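Local coordinates for esterase (Xanthomonas oryzae pv. oryzae, PDB 3H2G), which degrades rice cell walls as an esterase associated with virulence, probably hydrolysing ester bonds in the manner of lipase-like alpha/beta hydrolases, at residues Asp106-Tyr118 with Lys381-Asp394. Numbering follows the deposited sequence.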
# COMPACT_ATOMS: atom_id res chain seq x y z
N ASP A 106 -18.41 2.44 4.91
CA ASP A 106 -18.05 3.45 3.92
C ASP A 106 -16.57 3.41 3.54
O ASP A 106 -15.78 4.25 3.97
CB ASP A 106 -18.44 4.84 4.44
CG ASP A 106 -18.02 5.96 3.51
OD1 ASP A 106 -18.00 5.74 2.28
OD2 ASP A 106 -17.73 7.07 4.01
N ASP A 107 -16.22 2.42 2.73
CA ASP A 107 -14.85 2.23 2.27
C ASP A 107 -14.96 1.52 0.92
O ASP A 107 -15.72 0.57 0.78
CB ASP A 107 -14.06 1.34 3.24
CG ASP A 107 -12.58 1.27 2.89
OD1 ASP A 107 -11.82 2.17 3.31
OD2 ASP A 107 -12.18 0.33 2.17
N PRO A 108 -14.19 1.97 -0.08
CA PRO A 108 -14.26 1.33 -1.40
C PRO A 108 -13.97 -0.17 -1.42
O PRO A 108 -14.43 -0.88 -2.32
CB PRO A 108 -13.28 2.15 -2.24
CG PRO A 108 -12.28 2.63 -1.24
CD PRO A 108 -13.15 3.02 -0.06
N LEU A 109 -13.21 -0.67 -0.45
CA LEU A 109 -12.93 -2.10 -0.43
C LEU A 109 -14.24 -2.85 -0.22
O LEU A 109 -14.44 -3.94 -0.75
CB LEU A 109 -11.95 -2.46 0.68
CG LEU A 109 -10.52 -1.94 0.53
CD1 LEU A 109 -9.65 -2.52 1.63
CD2 LEU A 109 -9.96 -2.31 -0.84
N VAL A 110 -15.13 -2.25 0.56
CA VAL A 110 -16.44 -2.85 0.82
C VAL A 110 -17.42 -2.59 -0.32
O VAL A 110 -18.00 -3.52 -0.88
CB VAL A 110 -17.07 -2.29 2.12
CG1 VAL A 110 -18.52 -2.75 2.24
CG2 VAL A 110 -16.27 -2.74 3.33
N THR A 111 -17.58 -1.32 -0.67
CA THR A 111 -18.54 -0.91 -1.69
C THR A 111 -18.24 -1.26 -3.14
O THR A 111 -19.17 -1.45 -3.93
CB THR A 111 -18.79 0.61 -1.62
OG1 THR A 111 -17.61 1.33 -2.00
CG2 THR A 111 -19.18 1.01 -0.21
N ARG A 112 -16.97 -1.36 -3.51
CA ARG A 112 -16.62 -1.65 -4.90
C ARG A 112 -16.11 -3.06 -5.18
O ARG A 112 -16.27 -3.56 -6.29
CB ARG A 112 -15.55 -0.66 -5.38
CG ARG A 112 -15.92 0.79 -5.21
CD ARG A 112 -17.08 1.19 -6.11
NE ARG A 112 -17.33 2.62 -6.02
CZ ARG A 112 -18.15 3.29 -6.84
NH1 ARG A 112 -18.79 2.65 -7.81
NH2 ARG A 112 -18.30 4.60 -6.69
N LEU A 113 -15.50 -3.69 -4.18
CA LEU A 113 -14.93 -5.02 -4.38
C LEU A 113 -15.65 -6.16 -3.67
O LEU A 113 -16.17 -7.07 -4.32
CB LEU A 113 -13.45 -4.99 -3.99
CG LEU A 113 -12.59 -4.05 -4.85
CD1 LEU A 113 -11.20 -3.93 -4.26
CD2 LEU A 113 -12.52 -4.59 -6.28
N ALA A 114 -15.69 -6.12 -2.34
CA ALA A 114 -16.35 -7.18 -1.59
C ALA A 114 -17.83 -7.29 -1.96
O ALA A 114 -18.39 -8.38 -2.00
CB ALA A 114 -16.21 -6.93 -0.09
N SER A 115 -18.45 -6.15 -2.24
CA SER A 115 -19.86 -6.11 -2.59
C SER A 115 -20.13 -6.74 -3.95
O SER A 115 -21.28 -6.99 -4.31
CB SER A 115 -20.37 -4.67 -2.61
OG SER A 115 -19.81 -3.97 -3.72
N GLN A 116 -19.06 -6.99 -4.70
CA GLN A 116 -19.17 -7.60 -6.01
C GLN A 116 -18.68 -9.04 -6.05
O GLN A 116 -18.52 -9.62 -7.12
CB GLN A 116 -18.41 -6.76 -7.05
CG GLN A 116 -19.01 -5.39 -7.31
CD GLN A 116 -20.48 -5.44 -7.71
OE1 GLN A 116 -20.92 -6.37 -8.39
NE2 GLN A 116 -21.24 -4.43 -7.30
N GLY A 117 -18.41 -9.61 -4.87
CA GLY A 117 -17.98 -11.00 -4.82
C GLY A 117 -16.50 -11.27 -4.61
O GLY A 117 -16.06 -12.41 -4.69
N TYR A 118 -15.73 -10.22 -4.35
CA TYR A 118 -14.30 -10.40 -4.11
C TYR A 118 -14.00 -10.56 -2.63
O TYR A 118 -14.43 -9.76 -1.81
CB TYR A 118 -13.51 -9.19 -4.62
CG TYR A 118 -13.45 -9.05 -6.12
CD1 TYR A 118 -14.50 -8.46 -6.83
CD2 TYR A 118 -12.34 -9.51 -6.84
CE1 TYR A 118 -14.44 -8.33 -8.22
CE2 TYR A 118 -12.28 -9.39 -8.23
CZ TYR A 118 -13.33 -8.80 -8.91
OH TYR A 118 -13.28 -8.68 -10.27
N LYS A 381 -7.53 6.52 -5.40
CA LYS A 381 -7.88 5.32 -4.65
C LYS A 381 -9.18 4.69 -5.14
O LYS A 381 -9.17 3.55 -5.61
CB LYS A 381 -7.99 5.63 -3.16
CG LYS A 381 -8.20 4.37 -2.32
CD LYS A 381 -8.44 4.72 -0.86
CE LYS A 381 -8.69 3.47 -0.03
NZ LYS A 381 -9.05 3.82 1.37
N GLU A 382 -10.29 5.40 -5.05
CA GLU A 382 -11.55 4.82 -5.50
C GLU A 382 -11.69 4.79 -7.02
O GLU A 382 -12.19 3.82 -7.57
CB GLU A 382 -12.76 5.53 -4.89
CG GLU A 382 -14.08 4.89 -5.32
CD GLU A 382 -15.28 5.41 -4.56
OE1 GLU A 382 -15.44 6.65 -4.47
OE2 GLU A 382 -16.07 4.58 -4.06
N SER A 383 -11.24 5.85 -7.69
CA SER A 383 -11.34 5.91 -9.15
C SER A 383 -10.62 4.73 -9.80
O SER A 383 -11.15 4.08 -10.71
CB SER A 383 -10.74 7.22 -9.68
OG SER A 383 -11.54 8.33 -9.30
N CYS A 384 -9.41 4.46 -9.34
CA CYS A 384 -8.63 3.35 -9.87
C CYS A 384 -9.17 1.99 -9.46
O CYS A 384 -9.12 1.04 -10.24
CB CYS A 384 -7.17 3.48 -9.44
SG CYS A 384 -6.16 4.52 -10.53
N ILE A 385 -9.68 1.88 -8.23
CA ILE A 385 -10.24 0.61 -7.80
C ILE A 385 -11.35 0.24 -8.79
O ILE A 385 -11.43 -0.90 -9.24
CB ILE A 385 -10.84 0.70 -6.37
CG1 ILE A 385 -9.71 0.66 -5.34
CG2 ILE A 385 -11.81 -0.45 -6.12
CD1 ILE A 385 -10.16 0.88 -3.91
N VAL A 386 -12.19 1.21 -9.12
CA VAL A 386 -13.29 0.97 -10.05
C VAL A 386 -12.76 0.60 -11.44
O VAL A 386 -13.21 -0.38 -12.03
CB VAL A 386 -14.20 2.21 -10.16
CG1 VAL A 386 -15.21 2.04 -11.29
CG2 VAL A 386 -14.92 2.43 -8.84
N VAL A 387 -11.81 1.37 -11.94
CA VAL A 387 -11.24 1.12 -13.27
C VAL A 387 -10.53 -0.22 -13.42
O VAL A 387 -10.77 -0.94 -14.39
CB VAL A 387 -10.26 2.25 -13.67
CG1 VAL A 387 -9.47 1.86 -14.91
CG2 VAL A 387 -11.04 3.54 -13.92
N VAL A 388 -9.66 -0.57 -12.47
CA VAL A 388 -8.94 -1.83 -12.57
C VAL A 388 -9.88 -3.03 -12.40
O VAL A 388 -9.67 -4.07 -13.02
CB VAL A 388 -7.79 -1.91 -11.54
CG1 VAL A 388 -6.80 -0.77 -11.79
CG2 VAL A 388 -8.33 -1.86 -10.12
N ARG A 389 -10.90 -2.88 -11.56
CA ARG A 389 -11.87 -3.96 -11.37
C ARG A 389 -12.57 -4.22 -12.70
O ARG A 389 -12.65 -5.35 -13.17
CB ARG A 389 -12.91 -3.56 -10.33
CG ARG A 389 -14.02 -4.59 -10.12
CD ARG A 389 -15.22 -3.97 -9.41
NE ARG A 389 -15.87 -2.97 -10.26
CZ ARG A 389 -16.81 -2.12 -9.84
NH1 ARG A 389 -17.21 -2.13 -8.57
NH2 ARG A 389 -17.33 -1.25 -10.69
N ASP A 390 -13.06 -3.14 -13.31
CA ASP A 390 -13.77 -3.25 -14.59
C ASP A 390 -12.91 -3.71 -15.76
O ASP A 390 -13.34 -4.55 -16.56
CB ASP A 390 -14.39 -1.90 -14.97
CG ASP A 390 -15.46 -1.43 -14.00
OD1 ASP A 390 -15.88 -2.23 -13.14
OD2 ASP A 390 -15.88 -0.26 -14.12
N GLN A 391 -11.70 -3.17 -15.87
CA GLN A 391 -10.82 -3.51 -16.98
C GLN A 391 -9.95 -4.75 -16.85
O GLN A 391 -9.57 -5.34 -17.87
CB GLN A 391 -9.93 -2.30 -17.30
CG GLN A 391 -10.69 -1.16 -17.97
CD GLN A 391 -9.82 0.05 -18.25
OE1 GLN A 391 -8.66 -0.09 -18.62
NE2 GLN A 391 -10.39 1.24 -18.10
N LEU A 392 -9.64 -5.18 -15.63
CA LEU A 392 -8.80 -6.36 -15.46
C LEU A 392 -9.33 -7.43 -14.50
O LEU A 392 -9.51 -8.57 -14.90
CB LEU A 392 -7.40 -5.96 -14.99
CG LEU A 392 -6.45 -7.13 -14.70
CD1 LEU A 392 -6.18 -7.91 -15.99
CD2 LEU A 392 -5.14 -6.62 -14.11
N LEU A 393 -9.57 -7.05 -13.25
CA LEU A 393 -10.03 -8.01 -12.25
C LEU A 393 -11.25 -8.84 -12.67
O LEU A 393 -11.21 -10.07 -12.60
CB LEU A 393 -10.33 -7.30 -10.93
CG LEU A 393 -9.22 -6.40 -10.35
CD1 LEU A 393 -9.65 -5.92 -8.97
CD2 LEU A 393 -7.90 -7.14 -10.27
N ASP A 394 -12.32 -8.18 -13.10
CA ASP A 394 -13.53 -8.89 -13.51
C ASP A 394 -13.24 -9.90 -14.62
O ASP A 394 -13.80 -11.00 -14.63
CB ASP A 394 -14.61 -7.93 -14.00
CG ASP A 394 -15.28 -7.16 -12.88
OD1 ASP A 394 -15.17 -7.57 -11.70
OD2 ASP A 394 -15.95 -6.15 -13.19
O HOH W 1 -9.41 1.28 1.96
O HOH W 2 -17.45 4.04 -1.65
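Arg112 and Arg389 reach across two helices that lie side by side on one face of an alpha/beta-hydrolase sheet, and together they illustrate how a nearly parallel helix pair (-18°) can spend its polar groups on one another. Arg112 sits as a knob among Glu382, Ile385, Val386 and Arg389. Its chain bends at chi2 (-67°), bringing NE 3.0 Å from Glu382 OE2 in a nearly straight salt-bridge bond, while NH2 adds a weak one. OE2 lies in the guanidinium plane, yet the donor meets it from above the carboxylate, the two planes standing almost perpendicular. A water links the same OE2 to Thr111 OG1, and Val386 CG2 lies over one guanidinium face, offset toward its edge.

Helix 108-114 runs out in a Schellman motif, with Gly117 as C-prime, and the carbonyl of Arg112 is claimed from across the contact: Arg389 NH1 meets Arg112 O at 2.9 Å, on a lone pair. The rest of that guanidinium is also engaged, NE and NH2 gripping Asp390 OD1 side-on. Glu38 bridges to both arginines, so their positive charges share a counter-ion.

At the N-terminal end, Asp107 caps its helix through OD2, and a water joins its OD1 to Lys381 NZ; the direct salt bridge is long. Between these polar contacts and the sheet, Ile385 packs CD1 against Pro108 and CG2 against Leu113 CG (3.9 Å), and also touches Trp84 of strand 79-85. At the far end the Tyr118 hydroxyl passes Leu393 CB and donates to Asp394 OD1 on its anti side, 2.6 Å away.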